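Local coordinates for protein CDP-archaeol synthase (Aeropyrum pernix K1, PDB 5GUF) that probably catalyses the transfer of a cytidylyl group from CTP to an unsaturated archaeal ether-lipid phosphate, giving CDP-archaeol and diphosphate in a magnesium-dependent reaction, at residues A[82-85]-A[86-90]; A[102-105]-A[106-110]. All coordinates share one frame; numbering follows the deposited sequence.

Contact 1 of 2, residues A[82-85]-A[86-90]; sequences NMLL and AVHSP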
# COMPACT_ATOMS: atom_id res chain seq x y z
N ASN A 82 27.71 2.71 14.26
CA ASN A 82 27.94 1.82 13.13
C ASN A 82 28.40 2.67 11.95
O ASN A 82 27.59 3.26 11.23
CB ASN A 82 26.68 1.02 12.80
CG ASN A 82 26.86 0.09 11.61
OD1 ASN A 82 27.82 0.22 10.85
ND2 ASN A 82 25.94 -0.84 11.44
N MET A 83 29.72 2.70 11.74
CA MET A 83 30.27 3.53 10.69
C MET A 83 29.83 3.08 9.30
O MET A 83 29.89 3.88 8.36
CB MET A 83 31.79 3.53 10.79
CG MET A 83 32.30 4.34 11.98
SD MET A 83 31.97 6.12 11.87
CE MET A 83 30.86 6.37 13.26
N LEU A 84 29.39 1.83 9.14
CA LEU A 84 28.93 1.41 7.82
C LEU A 84 27.71 2.19 7.36
O LEU A 84 27.48 2.32 6.16
CB LEU A 84 28.64 -0.09 7.84
CG LEU A 84 29.83 -0.96 7.43
CD1 LEU A 84 29.41 -2.42 7.28
CD2 LEU A 84 30.43 -0.43 6.14
N LEU A 85 26.94 2.76 8.30
CA LEU A 85 25.82 3.64 7.95
C LEU A 85 26.26 4.84 7.13
O LEU A 85 25.47 5.35 6.32
CB LEU A 85 25.10 4.12 9.21
CG LEU A 85 24.48 3.03 10.10
CD1 LEU A 85 23.33 3.58 10.96
CD2 LEU A 85 24.02 1.84 9.24
N ALA A 86 27.48 5.34 7.32
CA ALA A 86 27.91 6.46 6.49
C ALA A 86 28.20 6.01 5.07
O ALA A 86 28.10 6.82 4.15
CB ALA A 86 29.14 7.14 7.09
N VAL A 87 28.55 4.75 4.89
CA VAL A 87 28.80 4.21 3.56
C VAL A 87 27.51 3.76 2.89
O VAL A 87 27.35 3.94 1.68
CB VAL A 87 29.81 3.05 3.69
CG1 VAL A 87 29.96 2.28 2.36
CG2 VAL A 87 31.15 3.58 4.18
N HIS A 88 26.58 3.18 3.65
CA HIS A 88 25.35 2.63 3.10
C HIS A 88 24.29 3.69 2.82
O HIS A 88 23.49 3.53 1.87
CB HIS A 88 24.78 1.60 4.07
CG HIS A 88 25.57 0.35 4.17
ND1 HIS A 88 25.41 -0.56 5.20
CD2 HIS A 88 26.53 -0.17 3.36
CE1 HIS A 88 26.24 -1.57 5.03
NE2 HIS A 88 26.93 -1.36 3.91
N SER A 89 24.24 4.74 3.64
CA SER A 89 23.13 5.69 3.54
C SER A 89 23.06 6.39 2.19
O SER A 89 21.94 6.65 1.72
CB SER A 89 23.21 6.72 4.67
OG SER A 89 23.04 6.08 5.94
N PRO A 90 24.18 6.72 1.51
CA PRO A 90 24.04 7.24 0.14
C PRO A 90 23.31 6.28 -0.79
O PRO A 90 22.40 6.71 -1.52
CB PRO A 90 25.49 7.48 -0.29
CG PRO A 90 26.25 7.69 1.00
CD PRO A 90 25.58 6.76 1.98
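Leu84 and His88 meet one turn apart, where the chain enters helix 84-109. Their side chains touch: CB and CD1 of Leu84 each lie 4.0 Å from His88 CE1, the two side chains crossing at a slant. The Leu84 carbonyl oxygen also lies over one face of the imidazole, this O 3.4 Å from His88 CG and displaced toward the rim. CG of His88 stands beside its own backbone N and anti to the carbonyl carbon (chi1 -70°), which brings the ring back over the preceding turn; from there ND1 hydrogen-bonds Tyr139 OH, and the two rings meet nearly at right angles. An alanine in place of His88 would probably leave that tyrosine hydroxyl without this partner and uncover the flank of Leu84. Further round, Leu84 CD2 lies 4.3 Å from Val87 CB, an apolar touch on the surface.

The polar contacts belong to a helix N-terminus, where the first amides have no preceding turn to bond to. Asn82 OD1 supplies a capping bond to Leu84 N at 2.8 Å, while its ND2 reaches Val7 O. Met83 O then takes Ala86 N at 3.0 Å, before regular helical bonding sets in with His88 N on Leu84 O. Leu85 O is gripped twice, by Ser89 N and by Ser89 OG at 2.6 Å. With OG beside its own backbone N (chi1 -64°), the hydroxyl turns back along the helix and gives its hydrogen to that carbonyl. The Leu85 side chain packs into a buried apolar setting formed by helix 59-80 together with Ile19 and Leu20 of helix 14-29.

Contact 2 of 2, residues A[102-105]-A[106-110]; sequences AGSF and VKRRL. With CTP (cytidine-5'-triphosphate), chain B.
Regular i to i+4 bonds join the last turns of helix 84-109, from Val106 N on Ala102 O to Arg109 N on Phe105 O, the latter at 3.1 Å. Arg109 folds back over Phe105: Arg109 CG lies over one face of the Phe105 ring, a CH-pi contact 3.9 Å from the centroid. Arg109 NH1 comes within 3.4 Å of Phe105 CE1. The ring and guanidinium planes are 49° apart. Bends at chi2 and chi3 (-71° and 73°) double the arginine chain back, and Asp48 takes NE in a salt bridge.

On another side of the helix, Arg108 turns the edge of its guanidinium to the gamma-phosphate of CTP. Arg108 NH2 donates to CTP O1G at 2.8 Å, and NH1 to O2G, whose position is less certain; Ser104 O lies over one guanidinium face. Lys107 NZ joins at the same CTP O1G, 3.0 Å away, and also meets Asp122 and the Arg116 carbonyl. Two cationic side chains thus share one gamma-phosphate oxygen, which would be expected to offset its charge. With Ser104, they form the helix-borne part of the CTP site, where Lys57, Thr58 and Arg114 also hydrogen-bond the nucleotide.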
# COMPACT_ATOMS: atom_id res chain seq x y z
N ALA A 102 9.97 5.87 -9.40
CA ALA A 102 9.21 4.73 -9.92
C ALA A 102 7.72 4.89 -9.62
O ALA A 102 6.87 4.51 -10.44
CB ALA A 102 9.76 3.43 -9.34
N GLY A 103 7.39 5.47 -8.46
CA GLY A 103 6.00 5.72 -8.14
C GLY A 103 5.37 6.77 -9.03
O GLY A 103 4.22 6.62 -9.46
N SER A 104 6.10 7.86 -9.31
CA SER A 104 5.63 8.86 -10.25
C SER A 104 5.46 8.28 -11.65
O SER A 104 4.49 8.59 -12.36
CB SER A 104 6.59 10.04 -10.29
OG SER A 104 6.26 10.94 -9.29
N PHE A 105 6.41 7.44 -12.06
CA PHE A 105 6.26 6.72 -13.33
C PHE A 105 4.95 5.96 -13.38
O PHE A 105 4.21 6.04 -14.37
CB PHE A 105 7.43 5.75 -13.52
CG PHE A 105 7.29 4.90 -14.75
CD1 PHE A 105 7.47 5.46 -16.01
CD2 PHE A 105 6.95 3.56 -14.64
CE1 PHE A 105 7.34 4.67 -17.15
CE2 PHE A 105 6.82 2.77 -15.77
CZ PHE A 105 6.99 3.33 -17.03
N VAL A 106 4.63 5.21 -12.31
CA VAL A 106 3.42 4.41 -12.30
C VAL A 106 2.19 5.32 -12.32
O VAL A 106 1.21 5.03 -13.02
CB VAL A 106 3.44 3.44 -11.10
CG1 VAL A 106 2.05 2.93 -10.77
CG2 VAL A 106 4.37 2.26 -11.40
N LYS A 107 2.24 6.45 -11.63
CA LYS A 107 1.09 7.36 -11.63
C LYS A 107 0.82 7.92 -13.02
O LYS A 107 -0.34 8.02 -13.44
CB LYS A 107 1.30 8.51 -10.64
CG LYS A 107 1.30 8.11 -9.18
CD LYS A 107 1.68 9.27 -8.31
CE LYS A 107 0.52 10.22 -8.11
NZ LYS A 107 0.89 11.30 -7.16
N ARG A 108 1.88 8.29 -13.74
CA ARG A 108 1.70 8.84 -15.08
C ARG A 108 1.10 7.79 -16.02
O ARG A 108 0.17 8.09 -16.77
CB ARG A 108 3.03 9.36 -15.64
CG ARG A 108 3.67 10.55 -14.90
CD ARG A 108 2.78 11.79 -14.74
NE ARG A 108 1.96 11.77 -13.53
CZ ARG A 108 2.42 11.96 -12.29
NH1 ARG A 108 3.71 12.19 -12.09
NH2 ARG A 108 1.59 11.92 -11.26
N ARG A 109 1.62 6.55 -15.98
CA ARG A 109 1.09 5.50 -16.84
C ARG A 109 -0.38 5.22 -16.56
O ARG A 109 -1.09 4.72 -17.44
CB ARG A 109 1.90 4.21 -16.68
CG ARG A 109 3.39 4.38 -16.94
CD ARG A 109 3.74 4.60 -18.42
NE ARG A 109 3.40 5.93 -18.95
CZ ARG A 109 4.00 7.08 -18.61
NH1 ARG A 109 4.96 7.10 -17.71
NH2 ARG A 109 3.60 8.22 -19.18
N LEU A 110 -0.86 5.53 -15.36
CA LEU A 110 -2.25 5.32 -15.00
C LEU A 110 -3.12 6.54 -15.29
O LEU A 110 -4.30 6.54 -14.93
CB LEU A 110 -2.36 4.95 -13.53
CG LEU A 110 -1.73 3.62 -13.15
CD1 LEU A 110 -1.78 3.48 -11.65
CD2 LEU A 110 -2.47 2.47 -13.82
N1 CTP B . 10.52 17.11 -5.95
C2 CTP B . 11.57 17.38 -6.83
N3 CTP B . 12.38 16.36 -7.30
C4 CTP B . 12.18 15.06 -6.85
C5 CTP B . 11.16 14.80 -5.93
C6 CTP B . 10.23 15.80 -5.63
O2 CTP B . 11.79 18.53 -7.20
N4 CTP B . 12.97 14.09 -7.29
C1' CTP B . 9.71 18.26 -5.44
C2' CTP B . 8.74 18.76 -6.50
O2' CTP B . 8.54 20.14 -6.30
C3' CTP B . 7.46 18.04 -6.15
C4' CTP B . 7.52 18.08 -4.63
O4' CTP B . 8.90 17.95 -4.30
O3' CTP B . 6.35 18.70 -6.69
C5' CTP B . 6.64 17.01 -3.98
O5' CTP B . 7.11 15.71 -4.27
PA CTP B . 6.09 14.62 -4.85
O1A CTP B . 4.86 14.65 -3.97
O2A CTP B . 6.70 13.23 -4.91
O3A CTP B . 5.78 15.14 -6.34
PB CTP B . 4.31 15.50 -6.90
O1B CTP B . 4.21 17.00 -7.05
O2B CTP B . 3.19 15.00 -6.02
O3B CTP B . 4.30 14.75 -8.34
PG CTP B . 3.86 13.20 -8.54
O1G CTP B . 2.40 13.17 -8.90
O2G CTP B . 4.75 12.65 -9.60
O3G CTP B . 4.06 12.40 -7.28

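How the contacts relate
Coming from the N terminus, the chain runs through helices 14-29 and 59-80 before contact 1 turns it into helix 84-109; contact 2 follows in series at the far end of that helix. Each is a local contact within one continuous run of residues, closing no long loop, and the two neither nest nor cross. Their centres are 30 Å apart, on opposite sides of the chain's centre, with nearest atoms about 15 Å from each other. Residues 82-90 join the helix start to helices 14-29 and 59-80 and to Tyr139, whereas residues 102-110 bring its other end to the nucleotide and to the loop residues around it.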